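Local coordinates for surface protein R28 (Streptococcus pyogenes, PDB 6S5Z), which is a cell-wall-anchored streptococcal surface protein, seen here as its N-terminal Rib domain, a small immunoglobulin-like module of a kind implicated in infection, at residues Pro11-Arg16 with Asp72-Lys77; Asp25-Ile30 with Ser40-Lys45. All coordinates share one frame; numbering follows the deposited sequence.

Interaction 1 (Pro11-Arg16 with Asp72-Lys77); sequences PEAKHR and DDVNVK. With NA (sodium ion), chain C.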
loop_
_atom_site.group_PDB
_atom_site.type_symbol
_atom_site.label_atom_id
_atom_site.label_comp_id
_atom_site.label_asym_id
_atom_site.label_seq_id
_atom_site.Cartn_x
_atom_site.Cartn_y
_atom_site.Cartn_z
ATOM N N PRO A 11 -9.001 0.221 3.858
ATOM C CA PRO A 11 -7.596 -0.170 4.001
ATOM C C PRO A 11 -6.836 0.818 4.874
ATOM O O PRO A 11 -7.086 2.027 4.852
ATOM C CB PRO A 11 -7.074 -0.172 2.559
ATOM C CG PRO A 11 -7.986 0.754 1.832
ATOM C CD PRO A 11 -9.323 0.658 2.490
ATOM N N GLU A 12 -5.921 0.280 5.673
ATOM C CA GLU A 12 -5.111 1.076 6.577
ATOM C C GLU A 12 -3.659 0.710 6.371
ATOM O O GLU A 12 -3.332 -0.463 6.164
ATOM C CB GLU A 12 -5.497 0.838 8.039
ATOM C CG GLU A 12 -6.897 1.294 8.367
ATOM C CD GLU A 12 -7.289 0.982 9.798
ATOM O OE1 GLU A 12 -8.006 -0.022 9.995
ATOM O OE2 GLU A 12 -6.851 1.707 10.719
ATOM N N ALA A 13 -2.799 1.719 6.464
ATOM C CA ALA A 13 -1.376 1.556 6.221
ATOM C C ALA A 13 -0.701 0.764 7.328
ATOM O O ALA A 13 -1.073 0.844 8.507
ATOM C CB ALA A 13 -0.707 2.923 6.108
ATOM N N LYS A 14 0.316 0.013 6.932
ATOM C CA LYS A 14 1.256 -0.621 7.839
ATOM C C LYS A 14 2.611 0.051 7.670
ATOM O O LYS A 14 3.113 0.166 6.543
ATOM C CB LYS A 14 1.367 -2.120 7.557
ATOM C CG LYS A 14 2.510 -2.798 8.318
ATOM C CD LYS A 14 2.566 -4.300 8.050
ATOM C CE LYS A 14 3.866 -4.903 8.589
ATOM N NZ LYS A 14 3.887 -6.386 8.438
ATOM N N HIS A 15 3.191 0.512 8.780
ATOM C CA HIS A 15 4.538 1.067 8.750
ATOM C C HIS A 15 5.552 -0.073 8.750
ATOM O O HIS A 15 5.614 -0.851 9.709
ATOM C CB HIS A 15 4.769 1.987 9.952
ATOM C CG HIS A 15 6.200 2.392 10.114
ATOM N ND1 HIS A 15 6.947 2.055 11.221
ATOM C CD2 HIS A 15 7.035 3.067 9.285
ATOM C CE1 HIS A 15 8.179 2.512 11.072
ATOM N NE2 HIS A 15 8.259 3.127 9.905
ATOM N N ARG A 16 6.358 -0.168 7.694
ATOM C CA ARG A 16 7.395 -1.186 7.600
ATOM C C ARG A 16 8.781 -0.592 7.833
ATOM O O ARG A 16 9.042 0.583 7.531
ATOM C CB ARG A 16 7.370 -1.876 6.231
ATOM C CG ARG A 16 6.063 -2.513 5.829
ATOM C CD ARG A 16 6.289 -3.242 4.517
ATOM N NE ARG A 16 7.254 -4.329 4.678
ATOM C CZ ARG A 16 7.868 -4.936 3.666
ATOM N NH1 ARG A 16 7.644 -4.557 2.421
ATOM N NH2 ARG A 16 8.721 -5.915 3.899
ATOM N N ASP A 72 -8.707 2.549 -4.000
ATOM C CA ASP A 72 -8.363 3.366 -2.846
ATOM C C ASP A 72 -6.875 3.672 -2.901
ATOM O O ASP A 72 -6.075 2.807 -3.267
ATOM C CB ASP A 72 -8.680 2.643 -1.525
ATOM C CG ASP A 72 -10.005 3.054 -0.920
ATOM O OD1 ASP A 72 -10.375 4.244 -1.048
ATOM O OD2 ASP A 72 -10.655 2.195 -0.260
ATOM N N ASP A 73 -6.513 4.914 -2.580
ATOM C CA ASP A 73 -5.124 5.312 -2.395
ATOM C C ASP A 73 -4.806 5.337 -0.901
ATOM O O ASP A 73 -5.568 5.899 -0.110
ATOM C CB ASP A 73 -4.858 6.689 -3.005
ATOM C CG ASP A 73 -4.892 6.676 -4.516
ATOM O OD1 ASP A 73 -4.737 5.594 -5.125
ATOM O OD2 ASP A 73 -5.074 7.759 -5.107
ATOM N N VAL A 74 -3.685 4.735 -0.521
ATOM C CA VAL A 74 -3.304 4.619 0.880
ATOM C C VAL A 74 -1.885 5.140 1.053
ATOM O O VAL A 74 -0.943 4.572 0.496
ATOM C CB VAL A 74 -3.414 3.168 1.382
ATOM C CG1 VAL A 74 -2.997 3.113 2.832
ATOM C CG2 VAL A 74 -4.840 2.647 1.199
ATOM N N ASN A 75 -1.736 6.221 1.822
ATOM C CA ASN A 75 -0.420 6.751 2.149
ATOM C C ASN A 75 0.268 5.866 3.177
ATOM O O ASN A 75 -0.321 5.524 4.209
ATOM C CB ASN A 75 -0.540 8.177 2.693
ATOM C CG ASN A 75 -1.098 9.137 1.669
ATOM O OD1 ASN A 75 -0.880 8.974 0.466
ATOM N ND2 ASN A 75 -1.847 10.125 2.133
ATOM N N VAL A 76 1.521 5.513 2.908
ATOM C CA VAL A 76 2.288 4.610 3.762
ATOM C C VAL A 76 3.670 5.188 4.012
ATOM O O VAL A 76 4.127 6.106 3.333
ATOM C CB VAL A 76 2.419 3.190 3.176
ATOM C CG1 VAL A 76 1.063 2.592 2.827
ATOM C CG2 VAL A 76 3.329 3.225 1.931
ATOM N N LYS A 77 4.335 4.620 5.003
ATOM C CA LYS A 77 5.656 5.056 5.409
ATOM C C LYS A 77 6.553 3.838 5.500
ATOM O O LYS A 77 6.125 2.771 5.954
ATOM C CB LYS A 77 5.591 5.819 6.738
ATOM C CG LYS A 77 4.760 7.089 6.596
ATOM C CD LYS A 77 4.847 8.040 7.783
ATOM C CE LYS A 77 4.297 9.415 7.381
ATOM N NZ LYS A 77 4.681 10.516 8.309
HETATM NA NA NA C . -12.169 3.305 1.416
HETATM O O HOH W 1 4.849 0.610 4.669
HETATM O O HOH W 2 -12.097 5.753 0.244
HETATM O O HOH W 3 -13.215 3.723 3.803
HETATM O O HOH W 4 -10.078 4.345 2.641
#

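Interaction 2 (Asp25-Ile30 with Ser40-Lys45); sequences DAKDSI and STYNWK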
loop_
_atom_site.group_PDB
_atom_site.type_symbol
_atom_site.label_atom_id
_atom_site.label_comp_id
_atom_site.label_asym_id
_atom_site.label_seq_id
_atom_site.Cartn_x
_atom_site.Cartn_y
_atom_site.Cartn_z
ATOM N N ASP A 25 6.948 -5.125 -1.910
ATOM C CA ASP A 25 5.639 -5.446 -2.453
ATOM C C ASP A 25 4.631 -4.495 -1.834
ATOM O O ASP A 25 4.608 -4.316 -0.612
ATOM C CB ASP A 25 5.276 -6.899 -2.142
ATOM C CG ASP A 25 4.057 -7.395 -2.915
ATOM O OD1 ASP A 25 3.068 -6.650 -3.073
ATOM O OD2 ASP A 25 4.083 -8.557 -3.355
ATOM N N ALA A 26 3.791 -3.884 -2.672
ATOM C CA ALA A 26 2.861 -2.892 -2.149
ATOM C C ALA A 26 1.883 -3.499 -1.142
ATOM O O ALA A 26 1.539 -2.858 -0.144
ATOM C CB ALA A 26 2.088 -2.233 -3.289
ATOM N N LYS A 27 1.429 -4.733 -1.379
ATOM C CA LYS A 27 0.467 -5.340 -0.470
ATOM C C LYS A 27 1.024 -5.437 0.939
ATOM O O LYS A 27 0.258 -5.479 1.915
ATOM C CB LYS A 27 0.081 -6.729 -0.978
ATOM C CG LYS A 27 -0.913 -7.439 -0.094
ATOM C CD LYS A 27 -1.407 -8.707 -0.745
ATOM C CE LYS A 27 -2.456 -9.405 0.098
ATOM N NZ LYS A 27 -2.929 -10.626 -0.624
ATOM N N ASP A 28 2.347 -5.522 1.068
ATOM C CA ASP A 28 2.952 -5.699 2.379
ATOM C C ASP A 28 2.902 -4.434 3.216
ATOM O O ASP A 28 3.204 -4.494 4.417
ATOM C CB ASP A 28 4.397 -6.169 2.244
ATOM C CG ASP A 28 4.504 -7.619 1.828
ATOM O OD1 ASP A 28 3.567 -8.403 2.102
ATOM O OD2 ASP A 28 5.541 -7.986 1.253
ATOM N N SER A 29 2.548 -3.302 2.612
ATOM C CA SER A 29 2.399 -2.037 3.314
ATOM C C SER A 29 0.960 -1.754 3.718
ATOM O O SER A 29 0.662 -0.646 4.184
ATOM C CB SER A 29 2.943 -0.885 2.455
ATOM O OG SER A 29 4.361 -0.878 2.489
ATOM N N ILE A 30 0.061 -2.720 3.567
ATOM C CA ILE A 30 -1.325 -2.565 3.993
ATOM C C ILE A 30 -1.550 -3.467 5.200
ATOM O O ILE A 30 -1.291 -4.672 5.135
ATOM C CB ILE A 30 -2.318 -2.900 2.867
ATOM C CG1 ILE A 30 -2.126 -1.965 1.672
ATOM C CG2 ILE A 30 -3.752 -2.870 3.392
ATOM C CD1 ILE A 30 -2.333 -0.512 1.987
ATOM N N SER A 40 -8.717 -8.363 -4.217
ATOM C CA SER A 40 -8.123 -7.050 -4.453
ATOM C C SER A 40 -6.677 -7.214 -4.894
ATOM O O SER A 40 -5.984 -8.130 -4.469
ATOM C CB SER A 40 -8.173 -6.205 -3.175
ATOM O OG SER A 40 -9.493 -6.152 -2.654
ATOM N N THR A 41 -6.193 -6.285 -5.713
ATOM C CA THR A 41 -4.785 -6.284 -6.071
ATOM C C THR A 41 -4.146 -5.002 -5.554
ATOM O O THR A 41 -4.818 -3.987 -5.387
ATOM C CB THR A 41 -4.577 -6.445 -7.599
ATOM O OG1 THR A 41 -5.094 -5.310 -8.305
ATOM C CG2 THR A 41 -5.273 -7.708 -8.112
ATOM N N TYR A 42 -2.841 -5.059 -5.285
ATOM C CA TYR A 42 -2.112 -3.958 -4.659
ATOM C C TYR A 42 -0.915 -3.611 -5.525
ATOM O O TYR A 42 -0.195 -4.507 -5.973
ATOM C CB TYR A 42 -1.639 -4.350 -3.252
ATOM C CG TYR A 42 -2.766 -4.798 -2.334
ATOM C CD1 TYR A 42 -3.283 -6.101 -2.392
ATOM C CD2 TYR A 42 -3.329 -3.919 -1.419
ATOM C CE1 TYR A 42 -4.326 -6.499 -1.544
ATOM C CE2 TYR A 42 -4.356 -4.310 -0.585
ATOM C CZ TYR A 42 -4.847 -5.594 -0.643
ATOM O OH TYR A 42 -5.874 -5.943 0.216
ATOM N N ASN A 43 -0.700 -2.315 -5.750
ATOM C CA ASN A 43 0.469 -1.877 -6.501
ATOM C C ASN A 43 0.864 -0.507 -5.997
ATOM O O ASN A 43 0.055 0.209 -5.409
ATOM C CB ASN A 43 0.208 -1.822 -8.005
ATOM C CG ASN A 43 -0.871 -0.827 -8.370
ATOM O OD1 ASN A 43 -2.047 -1.169 -8.396
ATOM N ND2 ASN A 43 -0.476 0.419 -8.651
ATOM N N TRP A 44 2.120 -0.148 -6.239
ATOM C CA TRP A 44 2.569 1.195 -5.918
ATOM C C TRP A 44 2.019 2.188 -6.926
ATOM O O TRP A 44 2.068 1.958 -8.138
ATOM C CB TRP A 44 4.103 1.269 -5.897
ATOM C CG TRP A 44 4.715 0.461 -4.807
ATOM C CD1 TRP A 44 5.415 -0.701 -4.930
ATOM C CD2 TRP A 44 4.646 0.743 -3.403
ATOM N NE1 TRP A 44 5.794 -1.159 -3.686
ATOM C CE2 TRP A 44 5.335 -0.288 -2.736
ATOM C CE3 TRP A 44 4.068 1.772 -2.649
ATOM C CZ2 TRP A 44 5.463 -0.322 -1.344
ATOM C CZ3 TRP A 44 4.201 1.742 -1.281
ATOM C CH2 TRP A 44 4.888 0.700 -0.638
ATOM N N LYS A 45 1.519 3.312 -6.421
ATOM C CA LYS A 45 1.158 4.404 -7.314
ATOM C C LYS A 45 2.380 4.846 -8.108
ATOM O O LYS A 45 3.488 4.912 -7.579
ATOM C CB LYS A 45 0.614 5.594 -6.517
ATOM C CG LYS A 45 0.197 6.788 -7.375
ATOM C CD LYS A 45 -0.511 7.823 -6.518
ATOM C CE LYS A 45 -1.858 7.308 -6.099
ATOM N NZ LYS A 45 -2.766 7.231 -7.241
HETATM O O HOH W 5 2.853 -6.125 -6.466
HETATM O O HOH W 6 -5.182 -10.037 -2.515
HETATM O O HOH W 7 -3.246 -9.888 -3.791
#

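Interaction 1 (Pro11-Arg16 with Asp72-Lys77)
Two partners grip the carboxylate oxygen OD2 of Asp72: the sodium ion, 2.5 Å from it, and the hydroxyl of Tyr66. Its twin OD1 is turned to the same side and accepts from a water at 2.6 Å that is itself a sodium ligand, so the carboxylate holds the ion once directly and once through water. Lys6 O, Tyr9 O and two further waters complete the ligand set, and the negative charge probably offsets that of the metal. The Pro11 side chain crosses that of Asp72 at about a right angle, its CD 3.4 Å from Asp72 OD2.

Beyond the ion the contact becomes apolar. Val74 has CG1 anti to the backbone N (chi1 180°), which divides its two methyls between neighbours: CG2 lies 3.7 Å from Pro11 CG, while CG1 faces Ala13. The methyl of Ala13 also meets Val76 CG1 at 3.7 Å, and sits tightly at 3.2 Å from the backbone Asn75 O.

At the far end Lys77 O takes over as the acceptor. A water donates both to it and to Lys14 O, bridging the two segments, and the Arg16 N-H reaches Lys77 O in a weak bond of 3.4 Å. The His15 imidazole, with CG anti to the backbone N (chi1 170°), comes obliquely to this carbonyl through CD2, while its NE2 is bonded to Thr79. Segment 11-16 thus runs alongside strand 71-81 at 20°, joined by side chains and water until Arg16 enters the parallel pairing of strand 16-19 with it. This is the edge of the sheet in the immunoglobulin-like Rib domain, with a sodium site at one end.

Interaction 2 (Asp25-Ile30 with Ser40-Lys45)
Residues 26-29 form a short 3-10 turn within segment 25-30, with backbone bonds from Asp28 N to Asp25 O, Ser29 N to Ala26 O and Ile30 N to Lys27 O, and this turn packs against edge strand 41-44 without a direct hydrogen bond between them. An Asx turn opens it: Asp25 OD1 accepts from Lys27 N at 3.0 Å, the donor standing above the carboxylate plane. In this Rib domain of immunoglobulin-like fold, the turn lies against one side of the sheet, where Ser29 and Ile30 also touch strand 71-81.

Ala26 and Lys27 each cover an aromatic face. The Ala26 methyl stands over the five-membered ring of Trp44, 3.8 Å from its centroid and only 6° off the normal, a CH-pi contact; the same CB presses on the strand backbone at Asn43 C, 3.4 Å away. Trp44 NE1 is bonded to Leu24 O, which helps to hold the indole in this orientation, and at its other end CH2 approaches Ser29 OG.

Lys27, extended with CG anti to the backbone N (chi1 180°), lays its aliphatic chain obliquely over the Tyr42 ring, CG 3.9 Å from the centroid. Ile30 CG1 meets the same ring obliquely at CD2. Past the ring, the ammonium is tied by water to the residue just before the strand: one molecule accepts from Lys27 NZ at 3.0 Å and donates to Ser40 O at 2.8 Å.

Both interactions bring largely non-strand segments onto the same four-stranded sheet. Interaction 1, mostly at the surface with Asp72, Val74 and Val76 buried, follows strand 71-81 and combines an ion site with small aliphatic groups; interaction 2, with Ala26, Ser29 and Ile30 buried but Lys27 exposed, sets a turn against outer strand 41-44, relying on aromatic faces. They join directly: Lys14 N lies 2.8 Å from Ser29 O, a probable hydrogen bond between segments 11-16 and 25-30, and Val76 CG1 packs on the same carbonyl. On the strand side, a salt bridge links Asp73 OD2 to Lys45 NZ, which also pairs with Glu63. Val74-Ile30 and Val76-Trp44 contacts join their buried sides.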